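PDB 4AIP: Fe-regulated protein B from Neisseria meningitidis, which is an outer-membrane TonB-dependent transporter that carries iron across the outer membrane, probably including siderophore-bound iron. Local coordinates for residues 112-125 against 158-171. Residues are numbered along the deposited sequence; the frame is centred on the assembly and turned at random.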
ATOM      1  N   MET B 112      12.389 -27.538  24.113  1.00  9.70           N
ATOM      2  CA  MET B 112      10.961 -27.677  23.953  1.00  9.92           C
ATOM      3  C   MET B 112      10.392 -26.655  22.960  1.00 10.79           C
ATOM      4  O   MET B 112      10.682 -25.425  23.083  1.00 12.38           O
ATOM      5  CB  MET B 112      10.275 -27.496  25.291  1.00 10.32           C
ATOM      6  CG  MET B 112      10.464 -28.578  26.383  1.00  9.91           C
ATOM      7  SD  MET B 112      10.096 -30.266  25.855  1.00 14.08           S
ATOM      8  CE  MET B 112       8.354 -30.097  25.422  1.00 24.40           C
ATOM      9  N   GLY B 113       9.593 -27.146  21.990  1.00 10.36           N
ATOM     10  CA  GLY B 113       8.940 -26.300  20.964  1.00 10.89           C
ATOM     11  C   GLY B 113       7.713 -25.437  21.310  1.00 12.76           C
ATOM     12  O   GLY B 113       7.209 -25.452  22.447  1.00 10.84           O
ATOM     13  N   GLN B 114       7.208 -24.692  20.312  1.00 13.80           N
ATOM     14  CA  GLN B 114       6.071 -23.765  20.534  1.00 14.15           C
ATOM     15  C   GLN B 114       4.697 -24.463  20.742  1.00 14.32           C
ATOM     16  O   GLN B 114       3.673 -23.824  20.952  1.00 16.13           O
ATOM     17  CB  GLN B 114       5.983 -22.707  19.424  1.00 13.92           C
ATOM     18  CG  GLN B 114       7.234 -21.862  19.223  1.00 17.68           C
ATOM     19  CD  GLN B 114       7.057 -20.906  18.075  1.00 22.19           C
ATOM     20  OE1 GLN B 114       6.381 -19.884  18.229  1.00 22.68           O
ATOM     21  NE2 GLN B 114       7.623 -21.237  16.903  1.00 12.93           N
ATOM     22  N   ASN B 115       4.696 -25.781  20.711  1.00 13.90           N
ATOM     23  CA  ASN B 115       3.587 -26.548  21.221  1.00 14.85           C
ATOM     24  C   ASN B 115       3.462 -26.342  22.754  1.00 15.42           C
ATOM     25  O   ASN B 115       2.377 -26.452  23.305  1.00 20.90           O
ATOM     26  CB  ASN B 115       3.814 -28.015  20.853  1.00 13.18           C
ATOM     27  CG  ASN B 115       2.744 -28.951  21.428  1.00 15.81           C
ATOM     28  OD1 ASN B 115       1.638 -29.098  20.881  1.00 18.11           O
ATOM     29  ND2 ASN B 115       3.097 -29.620  22.493  1.00 13.48           N
ATOM     30  N   SER B 116       4.558 -26.011  23.424  1.00 13.19           N
ATOM     31  CA  SER B 116       4.549 -25.960  24.880  1.00 11.16           C
ATOM     32  C   SER B 116       5.071 -24.631  25.326  1.00 11.22           C
ATOM     33  O   SER B 116       4.888 -24.302  26.514  1.00 10.79           O
ATOM     34  CB  SER B 116       5.428 -27.011  25.602  1.00  9.84           C
ATOM     35  OG  SER B 116       6.087 -27.948  24.765  1.00 13.80           O
ATOM     36  N   VAL B 117       5.752 -23.874  24.454  1.00 10.90           N
ATOM     37  CA  VAL B 117       6.284 -22.535  24.869  1.00 11.93           C
ATOM     38  C   VAL B 117       5.587 -21.414  24.104  1.00 10.17           C
ATOM     39  O   VAL B 117       5.356 -21.520  22.898  1.00  8.90           O
ATOM     40  CB  VAL B 117       7.851 -22.407  24.683  1.00 13.10           C
ATOM     41  CG1 VAL B 117       8.559 -23.731  25.100  1.00  9.75           C
ATOM     42  CG2 VAL B 117       8.186 -22.127  23.224  1.00 24.54           C
ATOM     43  N   ASP B 118       5.242 -20.336  24.808  1.00  9.85           N
ATOM     44  CA  ASP B 118       4.353 -19.316  24.212  1.00  8.52           C
ATOM     45  C   ASP B 118       5.168 -18.062  24.148  1.00  8.26           C
ATOM     46  O   ASP B 118       6.151 -17.959  24.915  1.00 10.13           O
ATOM     47  CB  ASP B 118       3.158 -19.082  25.154  1.00  7.57           C
ATOM     48  CG  ASP B 118       2.195 -20.231  25.175  1.00 12.93           C
ATOM     49  OD1 ASP B 118       1.858 -20.783  24.089  1.00 13.18           O
ATOM     50  OD2 ASP B 118       1.727 -20.551  26.284  1.00  8.03           O
ATOM     51  N   ILE B 119       4.780 -17.144  23.271  1.00  7.04           N
ATOM     52  CA  ILE B 119       5.245 -15.787  23.242  1.00  7.30           C
ATOM     53  C   ILE B 119       4.039 -14.960  23.674  1.00  8.01           C
ATOM     54  O   ILE B 119       2.988 -14.985  23.010  1.00  6.50           O
ATOM     55  CB  ILE B 119       5.623 -15.343  21.811  1.00  7.21           C
ATOM     56  CG1 ILE B 119       6.927 -16.082  21.385  1.00  7.77           C
ATOM     57  CG2 ILE B 119       5.873 -13.774  21.735  1.00  5.12           C
ATOM     58  CD1 ILE B 119       6.807 -16.772  20.097  1.00  6.23           C
ATOM     59  N   LYS B 120       4.262 -14.189  24.740  1.00  8.76           N
ATOM     60  CA  LYS B 120       3.275 -13.350  25.325  1.00  9.05           C
ATOM     61  C   LYS B 120       3.622 -11.947  24.992  1.00  9.60           C
ATOM     62  O   LYS B 120       4.744 -11.532  25.283  1.00 10.64           O
ATOM     63  CB  LYS B 120       3.334 -13.564  26.837  1.00  9.14           C
ATOM     64  CG  LYS B 120       2.874 -14.942  27.236  1.00 10.98           C
ATOM     65  CD  LYS B 120       2.777 -15.088  28.763  1.00 16.70           C
ATOM     66  CE  LYS B 120       2.558 -16.565  29.166  1.00 13.36           C
ATOM     67  NZ  LYS B 120       1.850 -16.724  30.510  1.00 22.00           N
ATOM     68  N   VAL B 121       2.720 -11.204  24.340  1.00 10.74           N
ATOM     69  CA  VAL B 121       2.945  -9.762  24.223  1.00 12.17           C
ATOM     70  C   VAL B 121       1.800  -9.099  24.886  1.00 10.64           C
ATOM     71  O   VAL B 121       0.620  -9.550  24.717  1.00  9.65           O
ATOM     72  CB  VAL B 121       3.235  -9.264  22.792  1.00 14.00           C
ATOM     73  CG1 VAL B 121       3.737 -10.439  21.838  1.00 15.17           C
ATOM     74  CG2 VAL B 121       2.135  -8.488  22.219  1.00 26.32           C
ATOM     75  N   ASP B 122       2.144  -8.115  25.712  1.00  9.97           N
ATOM     76  CA  ASP B 122       1.212  -7.399  26.569  1.00 11.45           C
ATOM     77  C   ASP B 122       0.249  -8.387  27.257  1.00 11.71           C
ATOM     78  O   ASP B 122      -0.942  -8.094  27.428  1.00 10.92           O
ATOM     79  CB  ASP B 122       0.417  -6.415  25.722  1.00 12.27           C
ATOM     80  CG  ASP B 122       1.295  -5.349  25.071  1.00 19.14           C
ATOM     81  OD1 ASP B 122       2.285  -4.917  25.707  1.00 16.43           O
ATOM     82  OD2 ASP B 122       0.976  -4.940  23.947  1.00 14.01           O
ATOM     83  N   ASN B 123       0.770  -9.567  27.598  1.00 11.50           N
ATOM     84  CA  ASN B 123       0.007 -10.564  28.326  1.00 12.03           C
ATOM     85  C   ASN B 123      -1.223 -11.082  27.539  1.00 12.12           C
ATOM     86  O   ASN B 123      -2.303 -11.241  28.111  1.00 11.15           O
ATOM     87  CB  ASN B 123      -0.406 -10.054  29.710  1.00 10.45           C
ATOM     88  CG  ASN B 123      -0.621 -11.196  30.707  1.00 16.01           C
ATOM     89  OD1 ASN B 123      -0.190 -12.346  30.483  1.00 22.88           O
ATOM     90  ND2 ASN B 123      -1.327 -10.888  31.804  1.00 15.65           N
ATOM     91  N   ALA B 124      -1.027 -11.321  26.237  1.00 12.09           N
ATOM     92  CA  ALA B 124      -2.025 -12.003  25.380  1.00 10.86           C
ATOM     93  C   ALA B 124      -1.318 -13.069  24.534  1.00 11.13           C
ATOM     94  O   ALA B 124      -0.238 -12.813  23.971  1.00 12.77           O
ATOM     95  CB  ALA B 124      -2.680 -10.964  24.481  1.00  9.58           C
ATOM     96  N   TYR B 125      -1.890 -14.266  24.415  1.00 10.56           N
ATOM     97  CA  TYR B 125      -1.172 -15.342  23.738  1.00 10.35           C
ATOM     98  C   TYR B 125      -2.137 -16.425  23.306  1.00 10.56           C
ATOM     99  O   TYR B 125      -3.056 -16.783  24.041  1.00 12.19           O
ATOM    100  CB  TYR B 125      -0.077 -15.905  24.647  1.00  9.34           C
ATOM    101  CG  TYR B 125      -0.513 -16.199  26.107  1.00 10.40           C
ATOM    102  CD1 TYR B 125      -0.611 -15.164  27.065  1.00 12.49           C
ATOM    103  CD2 TYR B 125      -0.773 -17.482  26.524  1.00  8.57           C
ATOM    104  CE1 TYR B 125      -0.949 -15.410  28.381  1.00 23.02           C
ATOM    105  CE2 TYR B 125      -1.130 -17.756  27.853  1.00 10.20           C
ATOM    106  CZ  TYR B 125      -1.236 -16.710  28.779  1.00 17.93           C
ATOM    107  OH  TYR B 125      -1.608 -16.966  30.107  1.00 20.87           O
ATOM    108  N   ALA B 158       1.403 -17.388  36.947  1.00 16.16           N
ATOM    109  CA  ALA B 158       2.011 -17.396  35.603  1.00 17.02           C
ATOM    110  C   ALA B 158       1.007 -17.332  34.451  1.00 15.89           C
ATOM    111  O   ALA B 158       1.421 -17.024  33.321  1.00 18.28           O
ATOM    112  CB  ALA B 158       2.947 -18.584  35.403  1.00 16.32           C
ATOM    113  N   GLY B 159      -0.268 -17.655  34.707  1.00 12.99           N
ATOM    114  CA  GLY B 159      -1.247 -17.671  33.628  1.00  9.36           C
ATOM    115  C   GLY B 159      -1.544 -19.054  33.084  1.00  9.42           C
ATOM    116  O   GLY B 159      -1.308 -20.081  33.790  1.00  9.65           O
ATOM    117  N   ILE B 160      -2.110 -19.118  31.871  1.00  7.40           N
ATOM    118  CA  ILE B 160      -2.692 -20.340  31.420  1.00  8.56           C
ATOM    119  C   ILE B 160      -1.642 -21.095  30.688  1.00  7.89           C
ATOM    120  O   ILE B 160      -0.996 -20.542  29.821  1.00  7.41           O
ATOM    121  CB  ILE B 160      -3.860 -20.071  30.433  1.00 10.55           C
ATOM    122  CG1 ILE B 160      -5.141 -19.757  31.184  1.00 16.10           C
ATOM    123  CG2 ILE B 160      -4.060 -21.269  29.495  1.00  8.01           C
ATOM    124  CD1 ILE B 160      -6.002 -18.709  30.456  1.00  9.73           C
ATOM    125  N   GLY B 161      -1.448 -22.372  31.009  1.00  9.46           N
ATOM    126  CA  GLY B 161      -0.665 -23.250  30.107  1.00  7.98           C
ATOM    127  C   GLY B 161       0.837 -23.235  30.333  1.00  8.36           C
ATOM    128  O   GLY B 161       1.613 -23.719  29.495  1.00  9.01           O
ATOM    129  N   ALA B 162       1.252 -22.716  31.487  1.00  7.74           N
ATOM    130  CA  ALA B 162       2.654 -22.565  31.761  1.00  6.91           C
ATOM    131  C   ALA B 162       3.442 -23.825  32.108  1.00  8.79           C
ATOM    132  O   ALA B 162       4.113 -23.860  33.156  1.00 10.24           O
ATOM    133  CB  ALA B 162       2.886 -21.497  32.847  1.00  5.65           C
ATOM    134  N   THR B 163       3.447 -24.805  31.214  1.00  9.37           N
ATOM    135  CA  THR B 163       4.096 -26.054  31.496  1.00 10.74           C
ATOM    136  C   THR B 163       5.564 -25.959  31.167  1.00 12.65           C
ATOM    137  O   THR B 163       6.437 -26.404  31.952  1.00 11.64           O
ATOM    138  CB  THR B 163       3.491 -27.262  30.733  1.00 12.24           C
ATOM    139  OG1 THR B 163       3.591 -27.036  29.345  1.00 10.00           O
ATOM    140  CG2 THR B 163       2.031 -27.557  31.128  1.00  8.61           C
ATOM    141  N   ASN B 164       5.872 -25.366  30.025  1.00 12.49           N
ATOM    142  CA  ASN B 164       7.254 -25.361  29.598  1.00 12.61           C
ATOM    143  C   ASN B 164       7.905 -23.956  29.497  1.00 14.25           C
ATOM    144  O   ASN B 164       9.104 -23.875  29.188  1.00 14.20           O
ATOM    145  CB  ASN B 164       7.390 -26.142  28.289  1.00 10.79           C
ATOM    146  CG  ASN B 164       7.703 -27.592  28.529  1.00 13.90           C
ATOM    147  OD1 ASN B 164       7.144 -28.524  27.890  1.00 12.14           O
ATOM    148  ND2 ASN B 164       8.641 -27.821  29.471  1.00 16.26           N
ATOM    149  N   GLY B 165       7.130 -22.876  29.753  1.00 13.71           N
ATOM    150  CA  GLY B 165       7.729 -21.532  29.822  1.00 12.32           C
ATOM    151  C   GLY B 165       7.352 -20.653  28.637  1.00 11.49           C
ATOM    152  O   GLY B 165       6.544 -21.065  27.754  1.00 11.96           O
ATOM    153  N   ALA B 166       7.914 -19.440  28.595  1.00 10.23           N
ATOM    154  CA  ALA B 166       7.434 -18.427  27.668  1.00  8.60           C
ATOM    155  C   ALA B 166       8.441 -17.334  27.369  1.00  8.93           C
ATOM    156  O   ALA B 166       9.233 -16.934  28.243  1.00  8.26           O
ATOM    157  CB  ALA B 166       6.200 -17.830  28.218  1.00  8.05           C
ATOM    158  N   ILE B 167       8.446 -16.866  26.119  1.00  8.63           N
ATOM    159  CA  ILE B 167       9.035 -15.542  25.858  1.00  9.12           C
ATOM    160  C   ILE B 167       7.927 -14.513  26.152  1.00  9.67           C
ATOM    161  O   ILE B 167       6.774 -14.699  25.710  1.00  9.61           O
ATOM    162  CB  ILE B 167       9.599 -15.377  24.427  1.00  9.72           C
ATOM    163  CG1 ILE B 167      10.860 -16.190  24.278  1.00  8.57           C
ATOM    164  CG2 ILE B 167      10.018 -13.934  24.171  1.00  8.53           C
ATOM    165  CD1 ILE B 167      10.617 -17.536  23.909  1.00  8.55           C
ATOM    166  N   ILE B 168       8.275 -13.490  26.931  1.00  8.60           N
ATOM    167  CA  ILE B 168       7.358 -12.506  27.402  1.00 10.02           C
ATOM    168  C   ILE B 168       7.838 -11.111  26.987  1.00 10.76           C
ATOM    169  O   ILE B 168       8.972 -10.697  27.299  1.00 12.89           O
ATOM    170  CB  ILE B 168       7.315 -12.574  28.922  1.00 11.29           C
ATOM    171  CG1 ILE B 168       6.859 -14.005  29.372  1.00  9.42           C
ATOM    172  CG2 ILE B 168       6.506 -11.378  29.508  1.00 10.33           C
ATOM    173  CD1 ILE B 168       6.876 -14.179  30.913  1.00  9.89           C
ATOM    174  N   ALA B 169       6.974 -10.385  26.293  1.00 10.28           N
ATOM    175  CA  ALA B 169       7.361  -9.087  25.745  1.00  9.76           C
ATOM    176  C   ALA B 169       6.274  -8.120  26.037  1.00  9.45           C
ATOM    177  O   ALA B 169       5.095  -8.517  26.043  1.00 10.04           O
ATOM    178  CB  ALA B 169       7.565  -9.187  24.243  1.00 10.96           C
ATOM    179  N   LYS B 170       6.692  -6.864  26.248  1.00  8.82           N
ATOM    180  CA  LYS B 170       5.815  -5.698  26.415  1.00  9.10           C
ATOM    181  C   LYS B 170       6.059  -4.752  25.256  1.00 10.69           C
ATOM    182  O   LYS B 170       7.209  -4.535  24.883  1.00 10.73           O
ATOM    183  CB  LYS B 170       6.113  -4.997  27.741  1.00  7.60           C
ATOM    184  CG  LYS B 170       5.995  -5.913  28.944  1.00  9.33           C
ATOM    185  CD  LYS B 170       5.873  -5.125  30.218  1.00 21.08           C
ATOM    186  CE  LYS B 170       5.592  -6.031  31.430  1.00 43.67           C
ATOM    187  NZ  LYS B 170       6.283  -5.490  32.624  1.00 40.54           N
ATOM    188  N   THR B 171       4.986  -4.242  24.655  1.00 10.83           N
ATOM    189  CA  THR B 171       5.092  -3.237  23.612  1.00 10.64           C
ATOM    190  C   THR B 171       5.560  -1.891  24.206  1.00 10.53           C
ATOM    191  O   THR B 171       5.447  -1.608  25.409  1.00 10.13           O
ATOM    192  CB  THR B 171       3.779  -3.056  22.879  1.00 11.30           C
ATOM    193  OG1 THR B 171       2.770  -2.782  23.871  1.00 11.68           O
ATOM    194  CG2 THR B 171       3.440  -4.329  22.133  1.00 10.32           C
TER
HETATM  195  O   HOH W   1       4.542 -23.179  28.983  1.00 12.11           O
HETATM  196  O   HOH W   2       1.423 -19.327  30.586  1.00 22.93           O
HETATM  197  O   HOH W   3       3.298 -10.386  27.702  1.00  8.71           O
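With CG of Lys120 anti to its carbonyl carbon (chi1 -68°) and the chain extended beyond it, the lysine reaches over Ala166, CE lying 4.0 Å from Ala166 CB, to the loop 158-164. There its NZ comes 2.9 Å from Ala158 O and is joined through a water to Ile160 O. Tyr125, with CG wedged between its backbone N and carbonyl carbon (chi1 47°), turns one ring face to Lys120 CE, near the rim; its OH accepts a hydrogen bond from Ile160 N at 2.8 Å. Lysine and tyrosine thus hold the same loop side by side. Just past the strand, Asp122 grips Thr171 with both carboxylate oxygens: OD1 accepts a hydrogen bond from Thr171 N at 3.0 Å, the donor 31° out of the carboxylate plane, while the syn lone pair of OD2 accepts one from Thr171 OG1 at 2.8 Å. Thr171 OG1 is also bonded to Lys254 of the barrel. Strands 118-121 and 165-171 themselves run parallel in the plug domain, Lys120 being bonded through N to Ile167 O (2.7 Å) and through O to Ala169 N. A type I' turn, Val121 to Ala124, brings Tyr125 back alongside. Ile119 and Ile167 lie side by side on the face shared with Val121 and Ala169, whereas Asp118 on the other forms a salt bridge with Arg506 of barrel strand 495-506. Strand 118-121 edges the four-stranded plug sheet, with 165-171 separating it from antiparallel strand 144-151.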